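Local coordinates for enoyl-acyl carrier protein reductase (Uncultured bacterium, PDB 6KIA) that reduces the double bond of enoyl-acyl carrier protein in fatty acid synthesis, probably by hydride transfer from its bound NADH, at residues Ala162-Pro166 with Met203-Glu207; Ala238-Thr244 with Thr284-Glu290; Gly263-Met267 with Ala363-Pro367. One frame throughout, in Å; residues are numbered along the deposited sequence.

Contact 1 of 3, residues Ala162-Pro166 with Met203-Glu207; sequences AGGIP and MNFDE. With NAI (1,4-dihydronicotinamide adenine dinucleotide), chain D.
Asn204 ND2 donates to Gly164 O at 2.7 Å, with 159° at the hydrogen, and the same amide nitrogen also gives a hydrogen bond to Asp91, while OD1 accepts from the backbone N of Phe90. With both ends of the amide engaged, its rotation is fixed. The acceptor lies close to the amide plane of Asn204, but the donor stands 33° out of the carbonyl plane of Gly164, so the bond is well directed at one end only. Gly163 and Gly164 both have positive phi, and the CA of Gly164 lies 5.0 Å from the CA of Phe205. This glycine pair lies in the loop after strand 155-159 of the Rossmann-type domain, where Ala162 N donates to O4B of the adenosine ribose of NADH at 3.2 Å. Phe205, next on the helix, sets its ring against the same loop. Its CG is turned anti to the carbonyl carbon (chi1 -76°), which brings CD1 to 3.3 Å from Gly163 O, an oxygen that accepts a hydrogen bond from Gln262. The ring edge meets the loop further on, with Phe205 CE1 3.9 Å from CG1 of Ile165.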
loop_
_atom_site.group_PDB
_atom_site.type_symbol
_atom_site.label_atom_id
_atom_site.label_comp_id
_atom_site.label_asym_id
_atom_site.label_seq_id
_atom_site.Cartn_x
_atom_site.Cartn_y
_atom_site.Cartn_z
ATOM N N ALA A 162 -1.423 -4.201 -4.568
ATOM C CA ALA A 162 -0.406 -4.934 -3.818
ATOM C C ALA A 162 -1.050 -6.215 -3.320
ATOM O O ALA A 162 -2.208 -6.206 -2.919
ATOM C CB ALA A 162 0.133 -4.097 -2.632
ATOM N N GLY A 163 -0.302 -7.311 -3.316
ATOM C CA GLY A 163 -0.836 -8.575 -2.821
ATOM C C GLY A 163 -0.147 -9.750 -3.471
ATOM O O GLY A 163 1.008 -9.635 -3.863
ATOM N N GLY A 164 -0.849 -10.879 -3.586
ATOM C CA GLY A 164 -0.297 -12.054 -4.235
ATOM C C GLY A 164 -0.161 -13.228 -3.282
ATOM O O GLY A 164 0.489 -14.218 -3.600
ATOM N N ILE A 165 -0.757 -13.107 -2.099
ATOM C CA ILE A 165 -0.772 -14.224 -1.154
ATOM C C ILE A 165 -1.714 -15.312 -1.646
ATOM O O ILE A 165 -2.891 -15.044 -1.889
ATOM C CB ILE A 165 -1.216 -13.783 0.245
ATOM C CG1 ILE A 165 -0.277 -12.713 0.802
ATOM C CG2 ILE A 165 -1.293 -14.983 1.184
ATOM C CD1 ILE A 165 -0.787 -12.062 2.073
ATOM N N PRO A 166 -1.194 -16.537 -1.813
ATOM C CA PRO A 166 -1.990 -17.699 -2.232
ATOM C C PRO A 166 -3.015 -18.112 -1.186
ATOM O O PRO A 166 -2.763 -17.964 0.014
ATOM C CB PRO A 166 -0.944 -18.805 -2.418
ATOM C CG PRO A 166 0.365 -18.090 -2.540
ATOM C CD PRO A 166 0.230 -16.876 -1.668
ATOM N N MET A 203 7.570 -14.363 -6.234
ATOM C CA MET A 203 7.273 -14.179 -7.662
ATOM C C MET A 203 5.879 -13.540 -7.856
ATOM O O MET A 203 5.681 -12.607 -8.675
ATOM C CB MET A 203 7.354 -15.523 -8.385
ATOM C CG MET A 203 8.734 -16.123 -8.342
ATOM S SD MET A 203 8.754 -17.761 -9.087
ATOM C CE MET A 203 7.584 -17.550 -10.404
ATOM N N ASN A 204 4.914 -14.037 -7.084
ATOM C CA ASN A 204 3.563 -13.495 -7.189
ATOM C C ASN A 204 3.501 -12.044 -6.710
ATOM O O ASN A 204 2.803 -11.217 -7.304
ATOM C CB ASN A 204 2.577 -14.351 -6.395
ATOM C CG ASN A 204 1.223 -14.463 -7.078
ATOM O OD1 ASN A 204 1.116 -14.372 -8.310
ATOM N ND2 ASN A 204 0.184 -14.655 -6.286
ATOM N N PHE A 205 4.253 -11.734 -5.652
ATOM C CA PHE A 205 4.353 -10.364 -5.138
ATOM C C PHE A 205 4.907 -9.447 -6.228
ATOM O O PHE A 205 4.375 -8.356 -6.463
ATOM C CB PHE A 205 5.276 -10.266 -3.905
ATOM C CG PHE A 205 4.677 -10.768 -2.601
ATOM C CD1 PHE A 205 3.435 -11.374 -2.547
ATOM C CD2 PHE A 205 5.403 -10.623 -1.415
ATOM C CE1 PHE A 205 2.926 -11.833 -1.313
ATOM C CE2 PHE A 205 4.904 -11.079 -0.180
ATOM C CZ PHE A 205 3.669 -11.681 -0.138
ATOM N N ASP A 206 5.981 -9.868 -6.896
ATOM C CA ASP A 206 6.506 -9.038 -7.983
ATOM C C ASP A 206 5.416 -8.781 -9.012
ATOM O O ASP A 206 5.274 -7.646 -9.495
ATOM C CB ASP A 206 7.708 -9.683 -8.672
ATOM C CG ASP A 206 9.032 -9.383 -7.992
ATOM O OD1 ASP A 206 9.074 -8.630 -6.993
ATOM O OD2 ASP A 206 10.057 -9.922 -8.471
ATOM N N GLU A 207 4.634 -9.810 -9.347
ATOM C CA GLU A 207 3.606 -9.609 -10.381
ATOM C C GLU A 207 2.517 -8.606 -9.948
ATOM O O GLU A 207 2.175 -7.663 -10.695
ATOM C CB GLU A 207 2.939 -10.937 -10.761
ATOM C CG GLU A 207 3.777 -11.894 -11.590
ATOM C CD GLU A 207 4.481 -11.244 -12.766
ATOM O OE1 GLU A 207 3.937 -10.272 -13.344
ATOM O OE2 GLU A 207 5.553 -11.755 -13.161
HETATM P PA NAI D . -6.206 -2.205 0.638
HETATM O O1A NAI D . -7.354 -1.259 0.820
HETATM O O2A NAI D . -6.449 -3.658 0.997
HETATM O O5B NAI D . -5.709 -2.051 -0.864
HETATM C C5B NAI D . -5.138 -3.158 -1.532
HETATM C C4B NAI D . -5.249 -2.771 -3.038
HETATM O O4B NAI D . -4.506 -3.899 -3.802
HETATM C C3B NAI D . -6.462 -2.747 -3.464
HETATM O O3B NAI D . -6.703 -1.631 -4.415
HETATM C C2B NAI D . -6.672 -4.201 -4.223
HETATM O O2B NAI D . -7.832 -4.117 -5.130
HETATM C C1B NAI D . -5.545 -4.396 -4.814
HETATM N N9A NAI D . -5.224 -5.835 -4.916
HETATM C C8A NAI D . -4.938 -6.804 -4.029
HETATM N N7A NAI D . -4.738 -7.935 -4.703
HETATM C C5A NAI D . -4.894 -7.664 -6.021
HETATM C C6A NAI D . -4.787 -8.535 -7.095
HETATM N N6A NAI D . -4.491 -9.937 -7.207
HETATM N N1A NAI D . -4.989 -8.047 -8.330
HETATM C C2A NAI D . -5.303 -6.725 -8.507
HETATM N N3A NAI D . -5.406 -5.857 -7.433
HETATM C C4A NAI D . -5.199 -6.360 -6.176
HETATM O O3 NAI D . -4.905 -1.747 1.550
HETATM P PN NAI D . -3.882 -0.517 1.338
HETATM O O1N NAI D . -4.628 0.780 1.287
HETATM O O2N NAI D . -2.940 -0.639 2.524
HETATM O O5D NAI D . -3.109 -0.778 -0.032
HETATM C C5D NAI D . -3.100 0.184 -1.074
HETATM C C4D NAI D . -1.624 0.477 -1.428
HETATM O O4D NAI D . -1.072 1.130 -0.424
HETATM C C3D NAI D . -0.831 -0.822 -1.558
HETATM O O3D NAI D . -0.048 -0.843 -2.703
HETATM C C2D NAI D . 0.083 -0.746 -0.315
HETATM O O2D NAI D . 1.240 -1.633 -0.512
HETATM C C1D NAI D . 0.373 0.525 -0.215
HETATM N N1N NAI D . 0.863 0.916 1.106
HETATM C C2N NAI D . 0.269 0.466 2.267
HETATM C C3N NAI D . 0.813 0.820 3.509
HETATM C C7N NAI D . 0.158 0.369 4.814
HETATM O O7N NAI D . 0.782 0.401 5.871
HETATM N N7N NAI D . -1.189 -0.077 4.786
HETATM C C4N NAI D . 1.931 1.636 3.608
HETATM C C5N NAI D . 2.494 2.128 2.425
HETATM C C6N NAI D . 1.959 1.759 1.186
#

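Contact 2 of 3, residues Ala238-Thr244 with Thr284-Glu290; sequences AYGYHGT and TVYNCPE. With NAI (1,4-dihydronicotinamide adenine dinucleotide), chain D.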
loop_
_atom_site.group_PDB
_atom_site.type_symbol
_atom_site.label_atom_id
_atom_site.label_comp_id
_atom_site.label_asym_id
_atom_site.label_seq_id
_atom_site.Cartn_x
_atom_site.Cartn_y
_atom_site.Cartn_z
ATOM N N ALA A 238 1.619 5.721 -7.662
ATOM C CA ALA A 238 1.521 4.427 -7.008
ATOM C C ALA A 238 1.791 4.644 -5.533
ATOM O O ALA A 238 2.496 5.579 -5.153
ATOM C CB ALA A 238 2.514 3.405 -7.591
ATOM N N TYR A 239 1.237 3.772 -4.707
ATOM C CA TYR A 239 1.496 3.801 -3.270
ATOM C C TYR A 239 2.652 2.859 -2.977
ATOM O O TYR A 239 2.547 1.660 -3.208
ATOM C CB TYR A 239 0.258 3.394 -2.470
ATOM C CG TYR A 239 -0.851 4.422 -2.470
ATOM C CD1 TYR A 239 -0.896 5.427 -1.502
ATOM C CD2 TYR A 239 -1.860 4.384 -3.440
ATOM C CE1 TYR A 239 -1.906 6.370 -1.504
ATOM C CE2 TYR A 239 -2.868 5.336 -3.445
ATOM C CZ TYR A 239 -2.886 6.302 -2.480
ATOM O OH TYR A 239 -3.885 7.251 -2.477
ATOM N N GLY A 240 3.758 3.408 -2.493
ATOM C CA GLY A 240 4.891 2.571 -2.173
ATOM C C GLY A 240 5.003 2.437 -0.679
ATOM O O GLY A 240 4.430 3.234 0.060
ATOM N N TYR A 241 5.721 1.407 -0.230
ATOM C CA TYR A 241 6.200 1.404 1.161
ATOM C C TYR A 241 7.696 1.105 1.130
ATOM O O TYR A 241 8.117 0.151 0.476
ATOM C CB TYR A 241 5.491 0.374 2.043
ATOM C CG TYR A 241 6.053 0.420 3.454
ATOM C CD1 TYR A 241 5.823 1.527 4.264
ATOM C CD2 TYR A 241 6.848 -0.614 3.947
ATOM C CE1 TYR A 241 6.354 1.611 5.534
ATOM C CE2 TYR A 241 7.376 -0.547 5.224
ATOM C CZ TYR A 241 7.125 0.556 6.017
ATOM O OH TYR A 241 7.651 0.651 7.301
ATOM N N HIS A 242 8.487 1.957 1.792
ATOM C CA HIS A 242 9.937 1.765 1.818
ATOM C C HIS A 242 10.469 2.387 3.094
ATOM O O HIS A 242 11.458 3.134 3.086
ATOM C CB HIS A 242 10.593 2.389 0.578
ATOM C CG HIS A 242 11.973 1.873 0.299
ATOM N ND1 HIS A 242 12.558 1.947 -0.949
ATOM C CD2 HIS A 242 12.883 1.279 1.110
ATOM C CE1 HIS A 242 13.762 1.398 -0.901
ATOM N NE2 HIS A 242 13.987 0.991 0.337
ATOM N N GLY A 243 9.740 2.157 4.184
ATOM C CA GLY A 243 10.061 2.787 5.452
ATOM C C GLY A 243 9.646 4.245 5.482
ATOM O O GLY A 243 9.362 4.860 4.446
ATOM N N THR A 244 9.651 4.828 6.679
ATOM C CA THR A 244 9.110 6.172 6.873
ATOM C C THR A 244 9.912 6.958 7.933
ATOM O O THR A 244 10.342 6.379 8.930
ATOM C CB THR A 244 7.635 6.071 7.316
ATOM O OG1 THR A 244 6.893 5.354 6.321
ATOM C CG2 THR A 244 7.021 7.454 7.562
ATOM N N THR A 284 5.127 8.473 -10.596
ATOM C CA THR A 284 5.720 8.708 -9.297
ATOM C C THR A 284 5.204 7.680 -8.282
ATOM O O THR A 284 3.989 7.492 -8.125
ATOM C CB THR A 284 5.426 10.143 -8.795
ATOM O OG1 THR A 284 5.960 11.108 -9.731
ATOM C CG2 THR A 284 6.039 10.385 -7.402
ATOM N N VAL A 285 6.135 7.026 -7.603
ATOM C CA VAL A 285 5.808 6.199 -6.446
ATOM C C VAL A 285 5.892 7.051 -5.207
ATOM O O VAL A 285 6.913 7.697 -4.955
ATOM C CB VAL A 285 6.772 5.004 -6.287
ATOM C CG1 VAL A 285 6.508 4.272 -4.966
ATOM C CG2 VAL A 285 6.652 4.060 -7.486
ATOM N N TYR A 286 4.814 7.071 -4.434
ATOM C CA TYR A 286 4.806 7.812 -3.181
ATOM C C TYR A 286 4.982 6.833 -2.060
ATOM O O TYR A 286 4.087 6.036 -1.791
ATOM C CB TYR A 286 3.499 8.613 -3.023
ATOM C CG TYR A 286 3.358 9.729 -4.042
ATOM C CD1 TYR A 286 2.766 9.495 -5.290
ATOM C CD2 TYR A 286 3.851 10.986 -3.773
ATOM C CE1 TYR A 286 2.654 10.517 -6.218
ATOM C CE2 TYR A 286 3.744 12.016 -4.695
ATOM C CZ TYR A 286 3.149 11.783 -5.893
ATOM O OH TYR A 286 3.058 12.839 -6.789
ATOM N N ASN A 287 6.152 6.872 -1.428
ATOM C CA ASN A 287 6.427 5.979 -0.294
ATOM C C ASN A 287 5.777 6.531 0.964
ATOM O O ASN A 287 6.208 7.555 1.527
ATOM C CB ASN A 287 7.928 5.773 -0.111
ATOM C CG ASN A 287 8.496 4.785 -1.109
ATOM O OD1 ASN A 287 7.848 3.772 -1.446
ATOM N ND2 ASN A 287 9.696 5.077 -1.624
ATOM N N CYS A 288 4.688 5.885 1.360
ATOM C CA CYS A 288 3.793 6.416 2.401
ATOM C C CYS A 288 3.983 5.758 3.757
ATOM O O CYS A 288 4.549 4.668 3.831
ATOM C CB CYS A 288 2.336 6.254 1.951
ATOM S SG CYS A 288 1.891 7.323 0.524
ATOM N N PRO A 289 3.486 6.387 4.832
ATOM C CA PRO A 289 3.683 5.790 6.169
ATOM C C PRO A 289 2.954 4.485 6.452
ATOM O O PRO A 289 1.977 4.129 5.806
ATOM C CB PRO A 289 3.119 6.862 7.110
ATOM C CG PRO A 289 3.227 8.116 6.365
ATOM C CD PRO A 289 2.906 7.738 4.935
ATOM N N GLU A 290 3.441 3.789 7.480
ATOM C CA GLU A 290 2.758 2.648 8.062
ATOM C C GLU A 290 1.402 3.074 8.613
ATOM O O GLU A 290 1.317 4.025 9.426
ATOM C CB GLU A 290 3.593 2.060 9.214
ATOM C CG GLU A 290 5.040 1.704 8.868
ATOM C CD GLU A 290 6.023 2.881 8.980
ATOM O OE1 GLU A 290 5.613 4.039 9.233
ATOM O OE2 GLU A 290 7.233 2.643 8.824
HETATM P PA NAI D . -6.206 -2.205 0.638
HETATM O O1A NAI D . -7.354 -1.259 0.820
HETATM O O2A NAI D . -6.449 -3.658 0.997
HETATM O O5B NAI D . -5.709 -2.051 -0.864
HETATM C C5B NAI D . -5.138 -3.158 -1.532
HETATM C C4B NAI D . -5.249 -2.771 -3.038
HETATM O O4B NAI D . -4.506 -3.899 -3.802
HETATM C C3B NAI D . -6.462 -2.747 -3.464
HETATM O O3B NAI D . -6.703 -1.631 -4.415
HETATM C C2B NAI D . -6.672 -4.201 -4.223
HETATM O O2B NAI D . -7.832 -4.117 -5.130
HETATM C C1B NAI D . -5.545 -4.396 -4.814
HETATM N N9A NAI D . -5.224 -5.835 -4.916
HETATM C C8A NAI D . -4.938 -6.804 -4.029
HETATM N N7A NAI D . -4.738 -7.935 -4.703
HETATM C C5A NAI D . -4.894 -7.664 -6.021
HETATM C C6A NAI D . -4.787 -8.535 -7.095
HETATM N N6A NAI D . -4.491 -9.937 -7.207
HETATM N N1A NAI D . -4.989 -8.047 -8.330
HETATM C C2A NAI D . -5.303 -6.725 -8.507
HETATM N N3A NAI D . -5.406 -5.857 -7.433
HETATM C C4A NAI D . -5.199 -6.360 -6.176
HETATM O O3 NAI D . -4.905 -1.747 1.550
HETATM P PN NAI D . -3.882 -0.517 1.338
HETATM O O1N NAI D . -4.628 0.780 1.287
HETATM O O2N NAI D . -2.940 -0.639 2.524
HETATM O O5D NAI D . -3.109 -0.778 -0.032
HETATM C C5D NAI D . -3.100 0.184 -1.074
HETATM C C4D NAI D . -1.624 0.477 -1.428
HETATM O O4D NAI D . -1.072 1.130 -0.424
HETATM C C3D NAI D . -0.831 -0.822 -1.558
HETATM O O3D NAI D . -0.048 -0.843 -2.703
HETATM C C2D NAI D . 0.083 -0.746 -0.315
HETATM O O2D NAI D . 1.240 -1.633 -0.512
HETATM C C1D NAI D . 0.373 0.525 -0.215
HETATM N N1N NAI D . 0.863 0.916 1.106
HETATM C C2N NAI D . 0.269 0.466 2.267
HETATM C C3N NAI D . 0.813 0.820 3.509
HETATM C C7N NAI D . 0.158 0.369 4.814
HETATM O O7N NAI D . 0.782 0.401 5.871
HETATM N N7N NAI D . -1.189 -0.077 4.786
HETATM C C4N NAI D . 1.931 1.636 3.608
HETATM C C5N NAI D . 2.494 2.128 2.425
HETATM C C6N NAI D . 1.959 1.759 1.186
HETATM O O HOH W 1 7.177 4.360 2.833
HETATM O O HOH W 2 6.872 7.381 4.238
#
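Tyr241 and Glu290 meet beyond the ends of two paired strands, the hydroxyl OH donating to OE2 at 2.5 Å. Tyr241 CG stands anti to the backbone N (chi1 179°), which swings the ring back across to the other segment, and Glu290 folds at chi2 (85°) to bring its carboxylate to the hydroxyl. Ring and carboxylate planes are 69° apart, and OE2 is approached on its anti side. The same oxygen accepts from Gln255, so two donors hold it; the hydroxyl is also hydrogen-bonded to Tyr257 N. On one face of the Tyr241 ring sits Gly243 N, while Cys288 O lies at the edge, 3.4 Å from CD1. Asn287 lays OD1 against Gly240 C and its amide against His242 CB; Asn287 ND2 and His242 ND1 both bond to Glu270. Val285 CG1 packs 3.6 Å from Gly240 CA. On the face of the sheet that bears Tyr239 and Tyr286, the Tyr239 ring is approached obliquely by Cys288 SG, 3.9 Å from CD1. Backbone bonds run from Tyr286 N to Ala238 O (2.8 Å) and from Gly240 N to Tyr286 O (2.7 Å). Gly240 O lies 3.1 Å from C6N of NADH. Pro289 O is 3.3 Å from C4N of NADH, as expected where parallel strands of a Rossmann-type sheet end at the nicotinamide.

Contact 3 of 3, residues Gly263-Met267 with Ala363-Pro367; sequences GKAKM and AWPMP. With NAI (1,4-dihydronicotinamide adenine dinucleotide), chain D.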
loop_
_atom_site.group_PDB
_atom_site.type_symbol
_atom_site.label_atom_id
_atom_site.label_comp_id
_atom_site.label_asym_id
_atom_site.label_seq_id
_atom_site.Cartn_x
_atom_site.Cartn_y
_atom_site.Cartn_z
ATOM N N GLY A 263 8.931 -6.123 0.302
ATOM C CA GLY A 263 9.982 -5.135 0.117
ATOM C C GLY A 263 10.677 -5.180 -1.231
ATOM O O GLY A 263 10.891 -4.153 -1.876
ATOM N N LYS A 264 11.044 -6.377 -1.654
ATOM C CA LYS A 264 11.642 -6.557 -2.980
ATOM C C LYS A 264 10.721 -6.053 -4.102
ATOM O O LYS A 264 11.174 -5.403 -5.059
ATOM C CB LYS A 264 12.007 -8.028 -3.193
ATOM C CG LYS A 264 13.176 -8.495 -2.350
ATOM C CD LYS A 264 14.456 -7.817 -2.823
ATOM C CE LYS A 264 15.676 -8.246 -2.020
ATOM N NZ LYS A 264 16.878 -7.477 -2.462
ATOM N N ALA A 265 9.435 -6.386 -4.004
ATOM C CA ALA A 265 8.467 -5.955 -5.023
ATOM C C ALA A 265 8.299 -4.439 -4.995
ATOM O O ALA A 265 8.164 -3.810 -6.044
ATOM C CB ALA A 265 7.120 -6.647 -4.812
ATOM N N LYS A 266 8.313 -3.837 -3.800
ATOM C CA LYS A 266 8.181 -2.374 -3.732
ATOM C C LYS A 266 9.419 -1.688 -4.350
ATOM O O LYS A 266 9.310 -0.597 -4.903
ATOM C CB LYS A 266 7.974 -1.895 -2.292
ATOM C CG LYS A 266 6.573 -2.238 -1.712
ATOM C CD LYS A 266 5.474 -1.529 -2.536
ATOM C CE LYS A 266 4.111 -1.666 -1.857
ATOM N NZ LYS A 266 2.975 -1.074 -2.632
ATOM N N MET A 267 10.599 -2.304 -4.232
ATOM C CA MET A 267 11.763 -1.674 -4.868
ATOM C C MET A 267 11.729 -1.871 -6.388
ATOM O O MET A 267 12.203 -1.016 -7.159
ATOM C CB MET A 267 13.064 -2.193 -4.257
ATOM C CG MET A 267 13.279 -1.584 -2.884
ATOM S SD MET A 267 14.844 -2.093 -2.099
ATOM C CE MET A 267 14.513 -3.815 -1.788
ATOM N N ALA A 363 20.091 -2.454 3.842
ATOM C CA ALA A 363 19.789 -3.859 4.091
ATOM C C ALA A 363 18.304 -4.206 3.959
ATOM O O ALA A 363 17.931 -5.364 4.062
ATOM C CB ALA A 363 20.300 -4.259 5.478
ATOM N N TRP A 364 17.474 -3.195 3.720
ATOM C CA TRP A 364 16.012 -3.346 3.694
ATOM C C TRP A 364 15.502 -4.204 2.547
ATOM O O TRP A 364 15.972 -4.066 1.416
ATOM C CB TRP A 364 15.385 -1.955 3.611
ATOM C CG TRP A 364 13.893 -1.864 3.798
ATOM C CD1 TRP A 364 13.235 -1.688 4.976
ATOM C CD2 TRP A 364 12.879 -1.906 2.772
ATOM N NE1 TRP A 364 11.881 -1.627 4.761
ATOM C CE2 TRP A 364 11.634 -1.759 3.418
ATOM C CE3 TRP A 364 12.906 -2.055 1.372
ATOM C CZ2 TRP A 364 10.427 -1.746 2.725
ATOM C CZ3 TRP A 364 11.702 -2.055 0.674
ATOM C CH2 TRP A 364 10.476 -1.898 1.352
ATOM N N PRO A 365 14.527 -5.093 2.816
ATOM C CA PRO A 365 13.963 -5.453 4.130
ATOM C C PRO A 365 14.811 -6.487 4.849
ATOM O O PRO A 365 15.236 -7.476 4.240
ATOM C CB PRO A 365 12.593 -6.048 3.782
ATOM C CG PRO A 365 12.750 -6.592 2.391
ATOM C CD PRO A 365 13.843 -5.783 1.708
ATOM N N MET A 366 15.068 -6.264 6.127
ATOM C CA MET A 366 15.883 -7.208 6.888
ATOM C C MET A 366 15.075 -8.422 7.360
ATOM O O MET A 366 13.855 -8.352 7.499
ATOM C CB MET A 366 16.517 -6.492 8.075
ATOM C CG MET A 366 17.465 -5.364 7.652
ATOM S SD MET A 366 18.082 -4.361 9.019
ATOM C CE MET A 366 19.105 -5.567 9.870
ATOM N N PRO A 367 15.752 -9.555 7.601
ATOM C CA PRO A 367 15.071 -10.677 8.255
ATOM C C PRO A 367 14.667 -10.330 9.694
ATOM O O PRO A 367 15.353 -9.539 10.346
ATOM C CB PRO A 367 16.132 -11.791 8.250
ATOM C CG PRO A 367 17.133 -11.377 7.201
ATOM C CD PRO A 367 17.129 -9.883 7.190
HETATM P PA NAI D . -6.206 -2.205 0.638
HETATM O O1A NAI D . -7.354 -1.259 0.820
HETATM O O2A NAI D . -6.449 -3.658 0.997
HETATM O O5B NAI D . -5.709 -2.051 -0.864
HETATM C C5B NAI D . -5.138 -3.158 -1.532
HETATM C C4B NAI D . -5.249 -2.771 -3.038
HETATM O O4B NAI D . -4.506 -3.899 -3.802
HETATM C C3B NAI D . -6.462 -2.747 -3.464
HETATM O O3B NAI D . -6.703 -1.631 -4.415
HETATM C C2B NAI D . -6.672 -4.201 -4.223
HETATM O O2B NAI D . -7.832 -4.117 -5.130
HETATM C C1B NAI D . -5.545 -4.396 -4.814
HETATM N N9A NAI D . -5.224 -5.835 -4.916
HETATM C C8A NAI D . -4.938 -6.804 -4.029
HETATM N N7A NAI D . -4.738 -7.935 -4.703
HETATM C C5A NAI D . -4.894 -7.664 -6.021
HETATM C C6A NAI D . -4.787 -8.535 -7.095
HETATM N N6A NAI D . -4.491 -9.937 -7.207
HETATM N N1A NAI D . -4.989 -8.047 -8.330
HETATM C C2A NAI D . -5.303 -6.725 -8.507
HETATM N N3A NAI D . -5.406 -5.857 -7.433
HETATM C C4A NAI D . -5.199 -6.360 -6.176
HETATM O O3 NAI D . -4.905 -1.747 1.550
HETATM P PN NAI D . -3.882 -0.517 1.338
HETATM O O1N NAI D . -4.628 0.780 1.287
HETATM O O2N NAI D . -2.940 -0.639 2.524
HETATM O O5D NAI D . -3.109 -0.778 -0.032
HETATM C C5D NAI D . -3.100 0.184 -1.074
HETATM C C4D NAI D . -1.624 0.477 -1.428
HETATM O O4D NAI D . -1.072 1.130 -0.424
HETATM C C3D NAI D . -0.831 -0.822 -1.558
HETATM O O3D NAI D . -0.048 -0.843 -2.703
HETATM C C2D NAI D . 0.083 -0.746 -0.315
HETATM O O2D NAI D . 1.240 -1.633 -0.512
HETATM C C1D NAI D . 0.373 0.525 -0.215
HETATM N N1N NAI D . 0.863 0.916 1.106
HETATM C C2N NAI D . 0.269 0.466 2.267
HETATM C C3N NAI D . 0.813 0.820 3.509
HETATM C C7N NAI D . 0.158 0.369 4.814
HETATM O O7N NAI D . 0.782 0.401 5.871
HETATM N N7N NAI D . -1.189 -0.077 4.786
HETATM C C4N NAI D . 1.931 1.636 3.608
HETATM C C5N NAI D . 2.494 2.128 2.425
HETATM C C6N NAI D . 1.959 1.759 1.186
HETATM O O HOH W 3 17.390 -6.196 0.215
#
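With chi1 at -170° the indole of Trp364 extends away from its own backbone N, and chi2 of 90° turns it to the first turn of helix 263-278, while Met267, bent at chi3 (-68°), curls its methyl back toward the same residue. The result is an edge-on Met-aromatic contact: Met267 SD is 5.2 Å from the centroid of the six-membered ring of Trp364, and CE lies 3.5 Å from Trp364 O. This helix belongs to the Rossmann-type domain and leads into strand 283-287; the partner is the loop before helix 370-385. Gly263 admits the indole, its CA standing 3.5 Å from Trp364 CH2. Gly263 CA also lies 3.9 Å from Pro365 CG. The peptide bond before Pro365 is cis, and the proline CB lies over the centre of the indole on one face, so residue and ring pack within the loop itself. Elsewhere the indole stacks on His242, and its NE1 donates to Thr256. Lys266 sets out on the loop side of the helix, then runs on to the cofactor, where NZ also hydrogen-bonds to Tyr239 O. A water accepts from Lys264 NZ and donates to Trp364 O. On the nicotinamide ribose of NADH, Lys266 NZ donates to O2D at 2.8 Å and to O3D at 3.0 Å.

In the fold
All three contacts touch NADH, at different parts: contact 1 mainly at the adenosine, contact 2 chiefly at the nicotinamide, contact 3 at the nicotinamide ribose. Contact 2 is wholly buried, its centre about 7 Å from that of the chain, and joins neighbouring strands through backbone bonds and polar side chains. Contacts 1 and 3, with centres about 13 and 14 Å from it, are partly buried, and each sets a loop against a helix: the first through one hydrogen bond from a side-chain amide and a ring edge, the second largely through apolar and sulfur packing. Helix 263-278 ties them together: Ala265 packs on Asp206 of contact 1, and Lys266 reaches the strand of contact 2. Contacts 1 and 2 do not touch.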